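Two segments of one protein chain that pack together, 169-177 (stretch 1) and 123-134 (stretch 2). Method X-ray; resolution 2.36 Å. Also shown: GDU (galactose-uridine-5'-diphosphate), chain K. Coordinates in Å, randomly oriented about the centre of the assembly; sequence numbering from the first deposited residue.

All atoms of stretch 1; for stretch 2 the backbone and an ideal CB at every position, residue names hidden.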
# COMPACT_ATOMS: atom_id res chain seq x y z
N ARG A 169 -8.87 -47.10 -0.60
CA ARG A 169 -8.63 -46.74 -1.99
C ARG A 169 -9.73 -45.87 -2.62
O ARG A 169 -9.45 -45.01 -3.46
CB ARG A 169 -8.41 -48.03 -2.78
CG ARG A 169 -8.17 -47.85 -4.26
CD ARG A 169 -6.80 -47.28 -4.55
NE ARG A 169 -5.71 -47.95 -3.83
CZ ARG A 169 -4.43 -47.69 -4.05
NH1 ARG A 169 -4.08 -46.81 -4.98
NH2 ARG A 169 -3.48 -48.32 -3.35
N ASP A 170 -10.98 -46.08 -2.24
CA ASP A 170 -12.06 -45.26 -2.80
C ASP A 170 -12.03 -43.80 -2.31
O ASP A 170 -12.16 -42.86 -3.09
CB ASP A 170 -13.43 -45.88 -2.52
CG ASP A 170 -14.53 -45.22 -3.32
OD1 ASP A 170 -15.59 -44.88 -2.74
OD2 ASP A 170 -14.33 -45.02 -4.53
N LEU A 171 -11.86 -43.62 -1.00
CA LEU A 171 -11.80 -42.28 -0.44
C LEU A 171 -10.57 -41.55 -0.95
O LEU A 171 -10.60 -40.34 -1.20
CB LEU A 171 -11.83 -42.35 1.09
CG LEU A 171 -13.21 -42.73 1.62
CD1 LEU A 171 -13.16 -42.95 3.13
CD2 LEU A 171 -14.25 -41.65 1.23
N TYR A 172 -9.49 -42.30 -1.12
CA TYR A 172 -8.26 -41.80 -1.73
C TYR A 172 -8.50 -41.32 -3.15
O TYR A 172 -8.03 -40.25 -3.53
CB TYR A 172 -7.18 -42.89 -1.70
CG TYR A 172 -5.98 -42.61 -2.58
CD1 TYR A 172 -4.96 -41.78 -2.13
CD2 TYR A 172 -5.86 -43.18 -3.84
CE1 TYR A 172 -3.85 -41.52 -2.92
CE2 TYR A 172 -4.75 -42.92 -4.64
CZ TYR A 172 -3.76 -42.09 -4.17
OH TYR A 172 -2.65 -41.82 -4.94
N ASN A 173 -9.21 -42.11 -3.95
CA ASN A 173 -9.46 -41.72 -5.34
C ASN A 173 -10.39 -40.51 -5.42
O ASN A 173 -10.31 -39.71 -6.36
CB ASN A 173 -10.06 -42.86 -6.15
CG ASN A 173 -9.10 -44.03 -6.36
OD1 ASN A 173 -7.88 -43.88 -6.27
ND2 ASN A 173 -9.65 -45.19 -6.63
N LYS A 174 -11.27 -40.39 -4.43
CA LYS A 174 -12.30 -39.35 -4.47
C LYS A 174 -11.86 -37.98 -3.96
O LYS A 174 -12.32 -36.96 -4.48
CB LYS A 174 -13.57 -39.83 -3.76
CG LYS A 174 -14.57 -40.40 -4.74
CD LYS A 174 -15.58 -41.34 -4.12
CE LYS A 174 -16.45 -41.94 -5.23
NZ LYS A 174 -16.90 -43.33 -4.91
N PHE A 175 -10.96 -37.96 -2.98
CA PHE A 175 -10.54 -36.70 -2.35
C PHE A 175 -9.07 -36.32 -2.62
O PHE A 175 -8.74 -35.13 -2.68
CB PHE A 175 -10.81 -36.74 -0.84
CG PHE A 175 -12.27 -36.73 -0.48
CD1 PHE A 175 -13.01 -37.90 -0.47
CD2 PHE A 175 -12.91 -35.54 -0.15
CE1 PHE A 175 -14.36 -37.89 -0.15
CE2 PHE A 175 -14.26 -35.52 0.16
CZ PHE A 175 -14.98 -36.69 0.16
N PHE A 176 -8.19 -37.31 -2.77
CA PHE A 176 -6.75 -37.03 -2.84
C PHE A 176 -6.05 -37.22 -4.19
O PHE A 176 -5.30 -36.34 -4.62
CB PHE A 176 -5.99 -37.80 -1.76
CG PHE A 176 -6.21 -37.26 -0.39
CD1 PHE A 176 -5.39 -36.26 0.11
CD2 PHE A 176 -7.26 -37.71 0.38
CE1 PHE A 176 -5.61 -35.76 1.36
CE2 PHE A 176 -7.49 -37.20 1.64
CZ PHE A 176 -6.66 -36.23 2.13
N ARG A 177 -6.29 -38.35 -4.85
CA ARG A 177 -5.56 -38.65 -6.08
C ARG A 177 -5.69 -37.55 -7.12
O ARG A 177 -4.69 -37.00 -7.57
CB ARG A 177 -5.98 -39.99 -6.68
CG ARG A 177 -5.09 -40.41 -7.85
CD ARG A 177 -5.47 -41.75 -8.43
NE ARG A 177 -6.88 -41.79 -8.81
CZ ARG A 177 -7.39 -42.62 -9.72
NH1 ARG A 177 -6.60 -43.49 -10.35
NH2 ARG A 177 -8.69 -42.58 -10.00
N UNK A 123 -10.89 -31.70 5.89
CA UNK A 123 -10.52 -33.12 6.07
C UNK A 123 -11.72 -34.07 6.06
O UNK A 123 -12.80 -33.71 6.52
CB UNK A 123 -9.76 -33.29 7.39
N UNK A 124 -11.52 -35.28 5.55
CA UNK A 124 -12.54 -36.32 5.62
C UNK A 124 -12.91 -36.57 7.08
O UNK A 124 -12.02 -36.76 7.92
CB UNK A 124 -12.05 -37.61 4.96
N UNK A 125 -14.20 -36.55 7.38
CA UNK A 125 -14.67 -36.87 8.73
C UNK A 125 -15.93 -37.75 8.75
O UNK A 125 -16.38 -38.21 7.70
CB UNK A 125 -14.95 -35.57 9.49
N UNK A 126 -16.48 -37.96 9.94
CA UNK A 126 -17.70 -38.74 10.13
C UNK A 126 -18.81 -38.30 9.16
O UNK A 126 -19.39 -39.14 8.46
CB UNK A 126 -18.18 -38.61 11.58
N UNK A 127 -19.10 -37.00 9.12
CA UNK A 127 -20.17 -36.48 8.27
C UNK A 127 -19.83 -36.68 6.80
O UNK A 127 -20.72 -36.96 5.99
CB UNK A 127 -20.42 -35.00 8.56
N UNK A 128 -18.56 -36.52 6.46
CA UNK A 128 -18.12 -36.74 5.07
C UNK A 128 -18.47 -38.16 4.60
O UNK A 128 -19.01 -38.35 3.51
CB UNK A 128 -16.61 -36.50 4.95
N UNK A 129 -18.13 -39.15 5.42
CA UNK A 129 -18.41 -40.54 5.09
C UNK A 129 -19.92 -40.82 5.05
O UNK A 129 -20.43 -41.36 4.07
CB UNK A 129 -17.73 -41.46 6.10
N UNK A 130 -20.63 -40.45 6.11
CA UNK A 130 -22.07 -40.64 6.13
C UNK A 130 -22.74 -40.01 4.91
O UNK A 130 -23.54 -40.65 4.25
CB UNK A 130 -22.66 -40.05 7.41
N UNK A 131 -22.39 -38.78 4.59
CA UNK A 131 -23.06 -38.08 3.51
C UNK A 131 -22.73 -38.67 2.15
O UNK A 131 -23.58 -38.71 1.26
CB UNK A 131 -22.69 -36.60 3.54
N UNK A 132 -21.49 -39.13 1.99
CA UNK A 132 -21.03 -39.63 0.70
C UNK A 132 -21.70 -40.95 0.34
O UNK A 132 -22.14 -41.13 -0.80
CB UNK A 132 -19.51 -39.80 0.71
N UNK A 133 -21.79 -41.86 1.30
CA UNK A 133 -22.26 -43.23 1.04
C UNK A 133 -23.70 -43.48 1.52
O UNK A 133 -24.24 -44.57 1.33
CB UNK A 133 -21.32 -44.23 1.72
N UNK A 134 -24.29 -42.47 2.15
CA UNK A 134 -25.62 -42.61 2.74
C UNK A 134 -25.63 -43.49 3.98
O UNK A 134 -26.61 -44.20 4.23
CB UNK A 134 -26.59 -43.18 1.70
N1 GDU K . -5.02 -32.47 -0.73
C2 GDU K . -5.91 -33.03 -1.42
N3 GDU K . -7.15 -32.90 -1.62
C4 GDU K . -7.69 -31.88 -0.91
C5 GDU K . -6.79 -31.10 -0.03
C6 GDU K . -5.48 -31.43 0.01
O2 GDU K . -5.37 -34.09 -2.20
O4 GDU K . -8.88 -31.60 -1.02
C1D GDU K . -3.64 -32.84 -0.74
C2D GDU K . -2.74 -32.31 -1.88
O2D GDU K . -1.63 -33.17 -2.15
C3D GDU K . -2.32 -30.98 -1.31
C4D GDU K . -1.96 -31.43 0.10
O4D GDU K . -2.92 -32.43 0.45
O3D GDU K . -1.22 -30.43 -2.03
C5D GDU K . -1.70 -30.33 1.12
O5D GDU K . -2.97 -29.65 1.22
PA GDU K . -3.07 -28.09 1.55
O1A GDU K . -4.49 -27.79 1.90
O2A GDU K . -2.22 -27.81 2.72
O3A GDU K . -2.72 -27.23 0.26
PB GDU K . -2.14 -25.76 0.35
O1B GDU K . -1.96 -25.43 -1.09
O2B GDU K . -0.82 -25.59 1.01
O3B GDU K . -3.19 -24.68 0.92
C1' GDU K . -3.05 -23.36 1.47
C2' GDU K . -2.70 -23.46 2.96
C3' GDU K . -3.72 -24.46 3.57
C4' GDU K . -5.12 -23.79 3.54
C5' GDU K . -5.41 -23.31 2.09
C6' GDU K . -6.65 -22.37 1.98
O2' GDU K . -1.33 -23.83 3.17
O3' GDU K . -3.29 -24.81 4.90
O4' GDU K . -5.11 -22.69 4.47
O5' GDU K . -4.34 -22.70 1.32
O6' GDU K . -7.84 -23.07 1.54

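Position 123 precedes the helix of stretch 2, and its CA-to-CB bond points away from stretch 1. Its phi of -50° is compatible with many residues, proline among them; it is Pro 123, preceded by a cis peptide bond.

At position 124 the CA-to-CB bond points toward stretch 1, where Leu 171, Phe 175 and Phe 176 offer a wholly apolar surface. No atom of that stretch lies within 5.5 Å of the ideal CB, so a side chain of some length is needed, such as leucine, isoleucine or methionine. The residue is Ile 124, in the m, t rotamer. Its CG1 sits over one face of the Phe 175 ring, 4.2 Å from the centroid, in a CH-pi contact, while CD1 reaches Phe 175 CD1 at 3.8 Å, Leu 171 CB at 4.1 Å and the edge of the Phe 176 ring at CE2, 4.2 Å away.

Position 125 is out of reach and immediately precedes the helix, where Asn, Asp, Ser or Thr could cap free amides. Asn 125 does so: its OD1 accepts from N of residue 128 at 2.8 Å.

Positions 126 and 127, in the first turn, are also out of reach and unconstrained by stretch 1; they are Leu 126 and Asp 127.

Position 128 points toward stretch 1, its ideal CB 5.1 Å from Phe 175 CZ. A small or medium side chain with an apolar part, such as alanine, valine or threonine, would suit. Thr 128 places CG2 3.5 Å from Phe 175 CZ, and its OG1 accepts from Asn 125 N at 3.1 Å, completing a reciprocal pair with the cap.

Position 129 points sideways, with Leu 171 as its apolar neighbour; a branched aliphatic residue would serve. Val 129 makes a marginal contact, CG2 to Leu 171 CD1 at 4.5 Å.

Positions 130 and 131 are out of reach, leaving the choice open: Asn 130 and Arg 131.

Position 132 points toward Leu 171, Phe 175 and the aliphatic part of Lys 174, favouring leucine or methionine. Leu 132 brings CD2 to Leu 171 CD2 at 3.8 Å and to both Lys 174 CD and Phe 175 CE1 at 4.1 Å, the latter at the ring edge.

Position 133 starts sideways, but Asp 170 offers a carboxylate to a long donor such as tyrosine, lysine or arginine. Tyr 133 OH donates to Asp 170 OD1 at 2.6 Å, the same oxygen that Lys 174 NZ salt-bridges at 3.0 Å.

Position 134 leaves the helix with phi of 72°, which favours glycine, and is Gly 134.

Stretch 2 123-134: PINLDTVNRLYG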
# COMPACT_ATOMS: atom_id res chain seq x y z
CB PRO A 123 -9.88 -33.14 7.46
CG PRO A 123 -9.44 -31.79 7.72
CD PRO A 123 -10.40 -30.87 7.00
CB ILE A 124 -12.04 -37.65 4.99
CG1 ILE A 124 -11.76 -37.46 3.49
CG2 ILE A 124 -13.04 -38.78 5.25
CD1 ILE A 124 -11.26 -38.70 2.78
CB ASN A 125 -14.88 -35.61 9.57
CG ASN A 125 -16.12 -34.82 9.16
OD1 ASN A 125 -16.95 -35.29 8.37
ND2 ASN A 125 -16.25 -33.60 9.69
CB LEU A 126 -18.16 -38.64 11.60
CG LEU A 126 -19.03 -39.74 12.24
CD1 LEU A 126 -20.33 -39.21 12.82
CD2 LEU A 126 -19.27 -40.93 11.30
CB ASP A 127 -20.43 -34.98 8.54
CG ASP A 127 -20.88 -34.71 9.97
OD1 ASP A 127 -21.77 -35.43 10.47
OD2 ASP A 127 -20.36 -33.77 10.60
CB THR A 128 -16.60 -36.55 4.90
OG1 THR A 128 -16.22 -35.25 5.37
CG2 THR A 128 -16.23 -36.68 3.44
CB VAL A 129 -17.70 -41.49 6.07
CG1 VAL A 129 -18.07 -42.94 5.79
CG2 VAL A 129 -16.18 -41.28 6.00
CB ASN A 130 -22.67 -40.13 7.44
CG ASN A 130 -22.41 -41.08 8.62
OD1 ASN A 130 -22.13 -42.27 8.41
ND2 ASN A 130 -22.50 -40.56 9.84
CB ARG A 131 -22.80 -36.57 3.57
CG ARG A 131 -23.45 -35.87 4.77
CD ARG A 131 -23.16 -34.37 4.79
NE ARG A 131 -23.64 -33.74 3.56
CZ ARG A 131 -23.21 -32.58 3.07
NH1 ARG A 131 -22.27 -31.87 3.71
NH2 ARG A 131 -23.73 -32.12 1.94
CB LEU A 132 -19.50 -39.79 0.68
CG LEU A 132 -18.92 -40.24 -0.68
CD1 LEU A 132 -19.09 -39.15 -1.72
CD2 LEU A 132 -17.45 -40.62 -0.56
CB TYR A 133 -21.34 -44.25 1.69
CG TYR A 133 -19.92 -44.27 1.18
CD1 TYR A 133 -19.65 -44.46 -0.18
CD2 TYR A 133 -18.85 -44.14 2.05
CE1 TYR A 133 -18.34 -44.48 -0.66
CE2 TYR A 133 -17.53 -44.17 1.58
CZ TYR A 133 -17.29 -44.34 0.23
OH TYR A 133 -16.01 -44.38 -0.25
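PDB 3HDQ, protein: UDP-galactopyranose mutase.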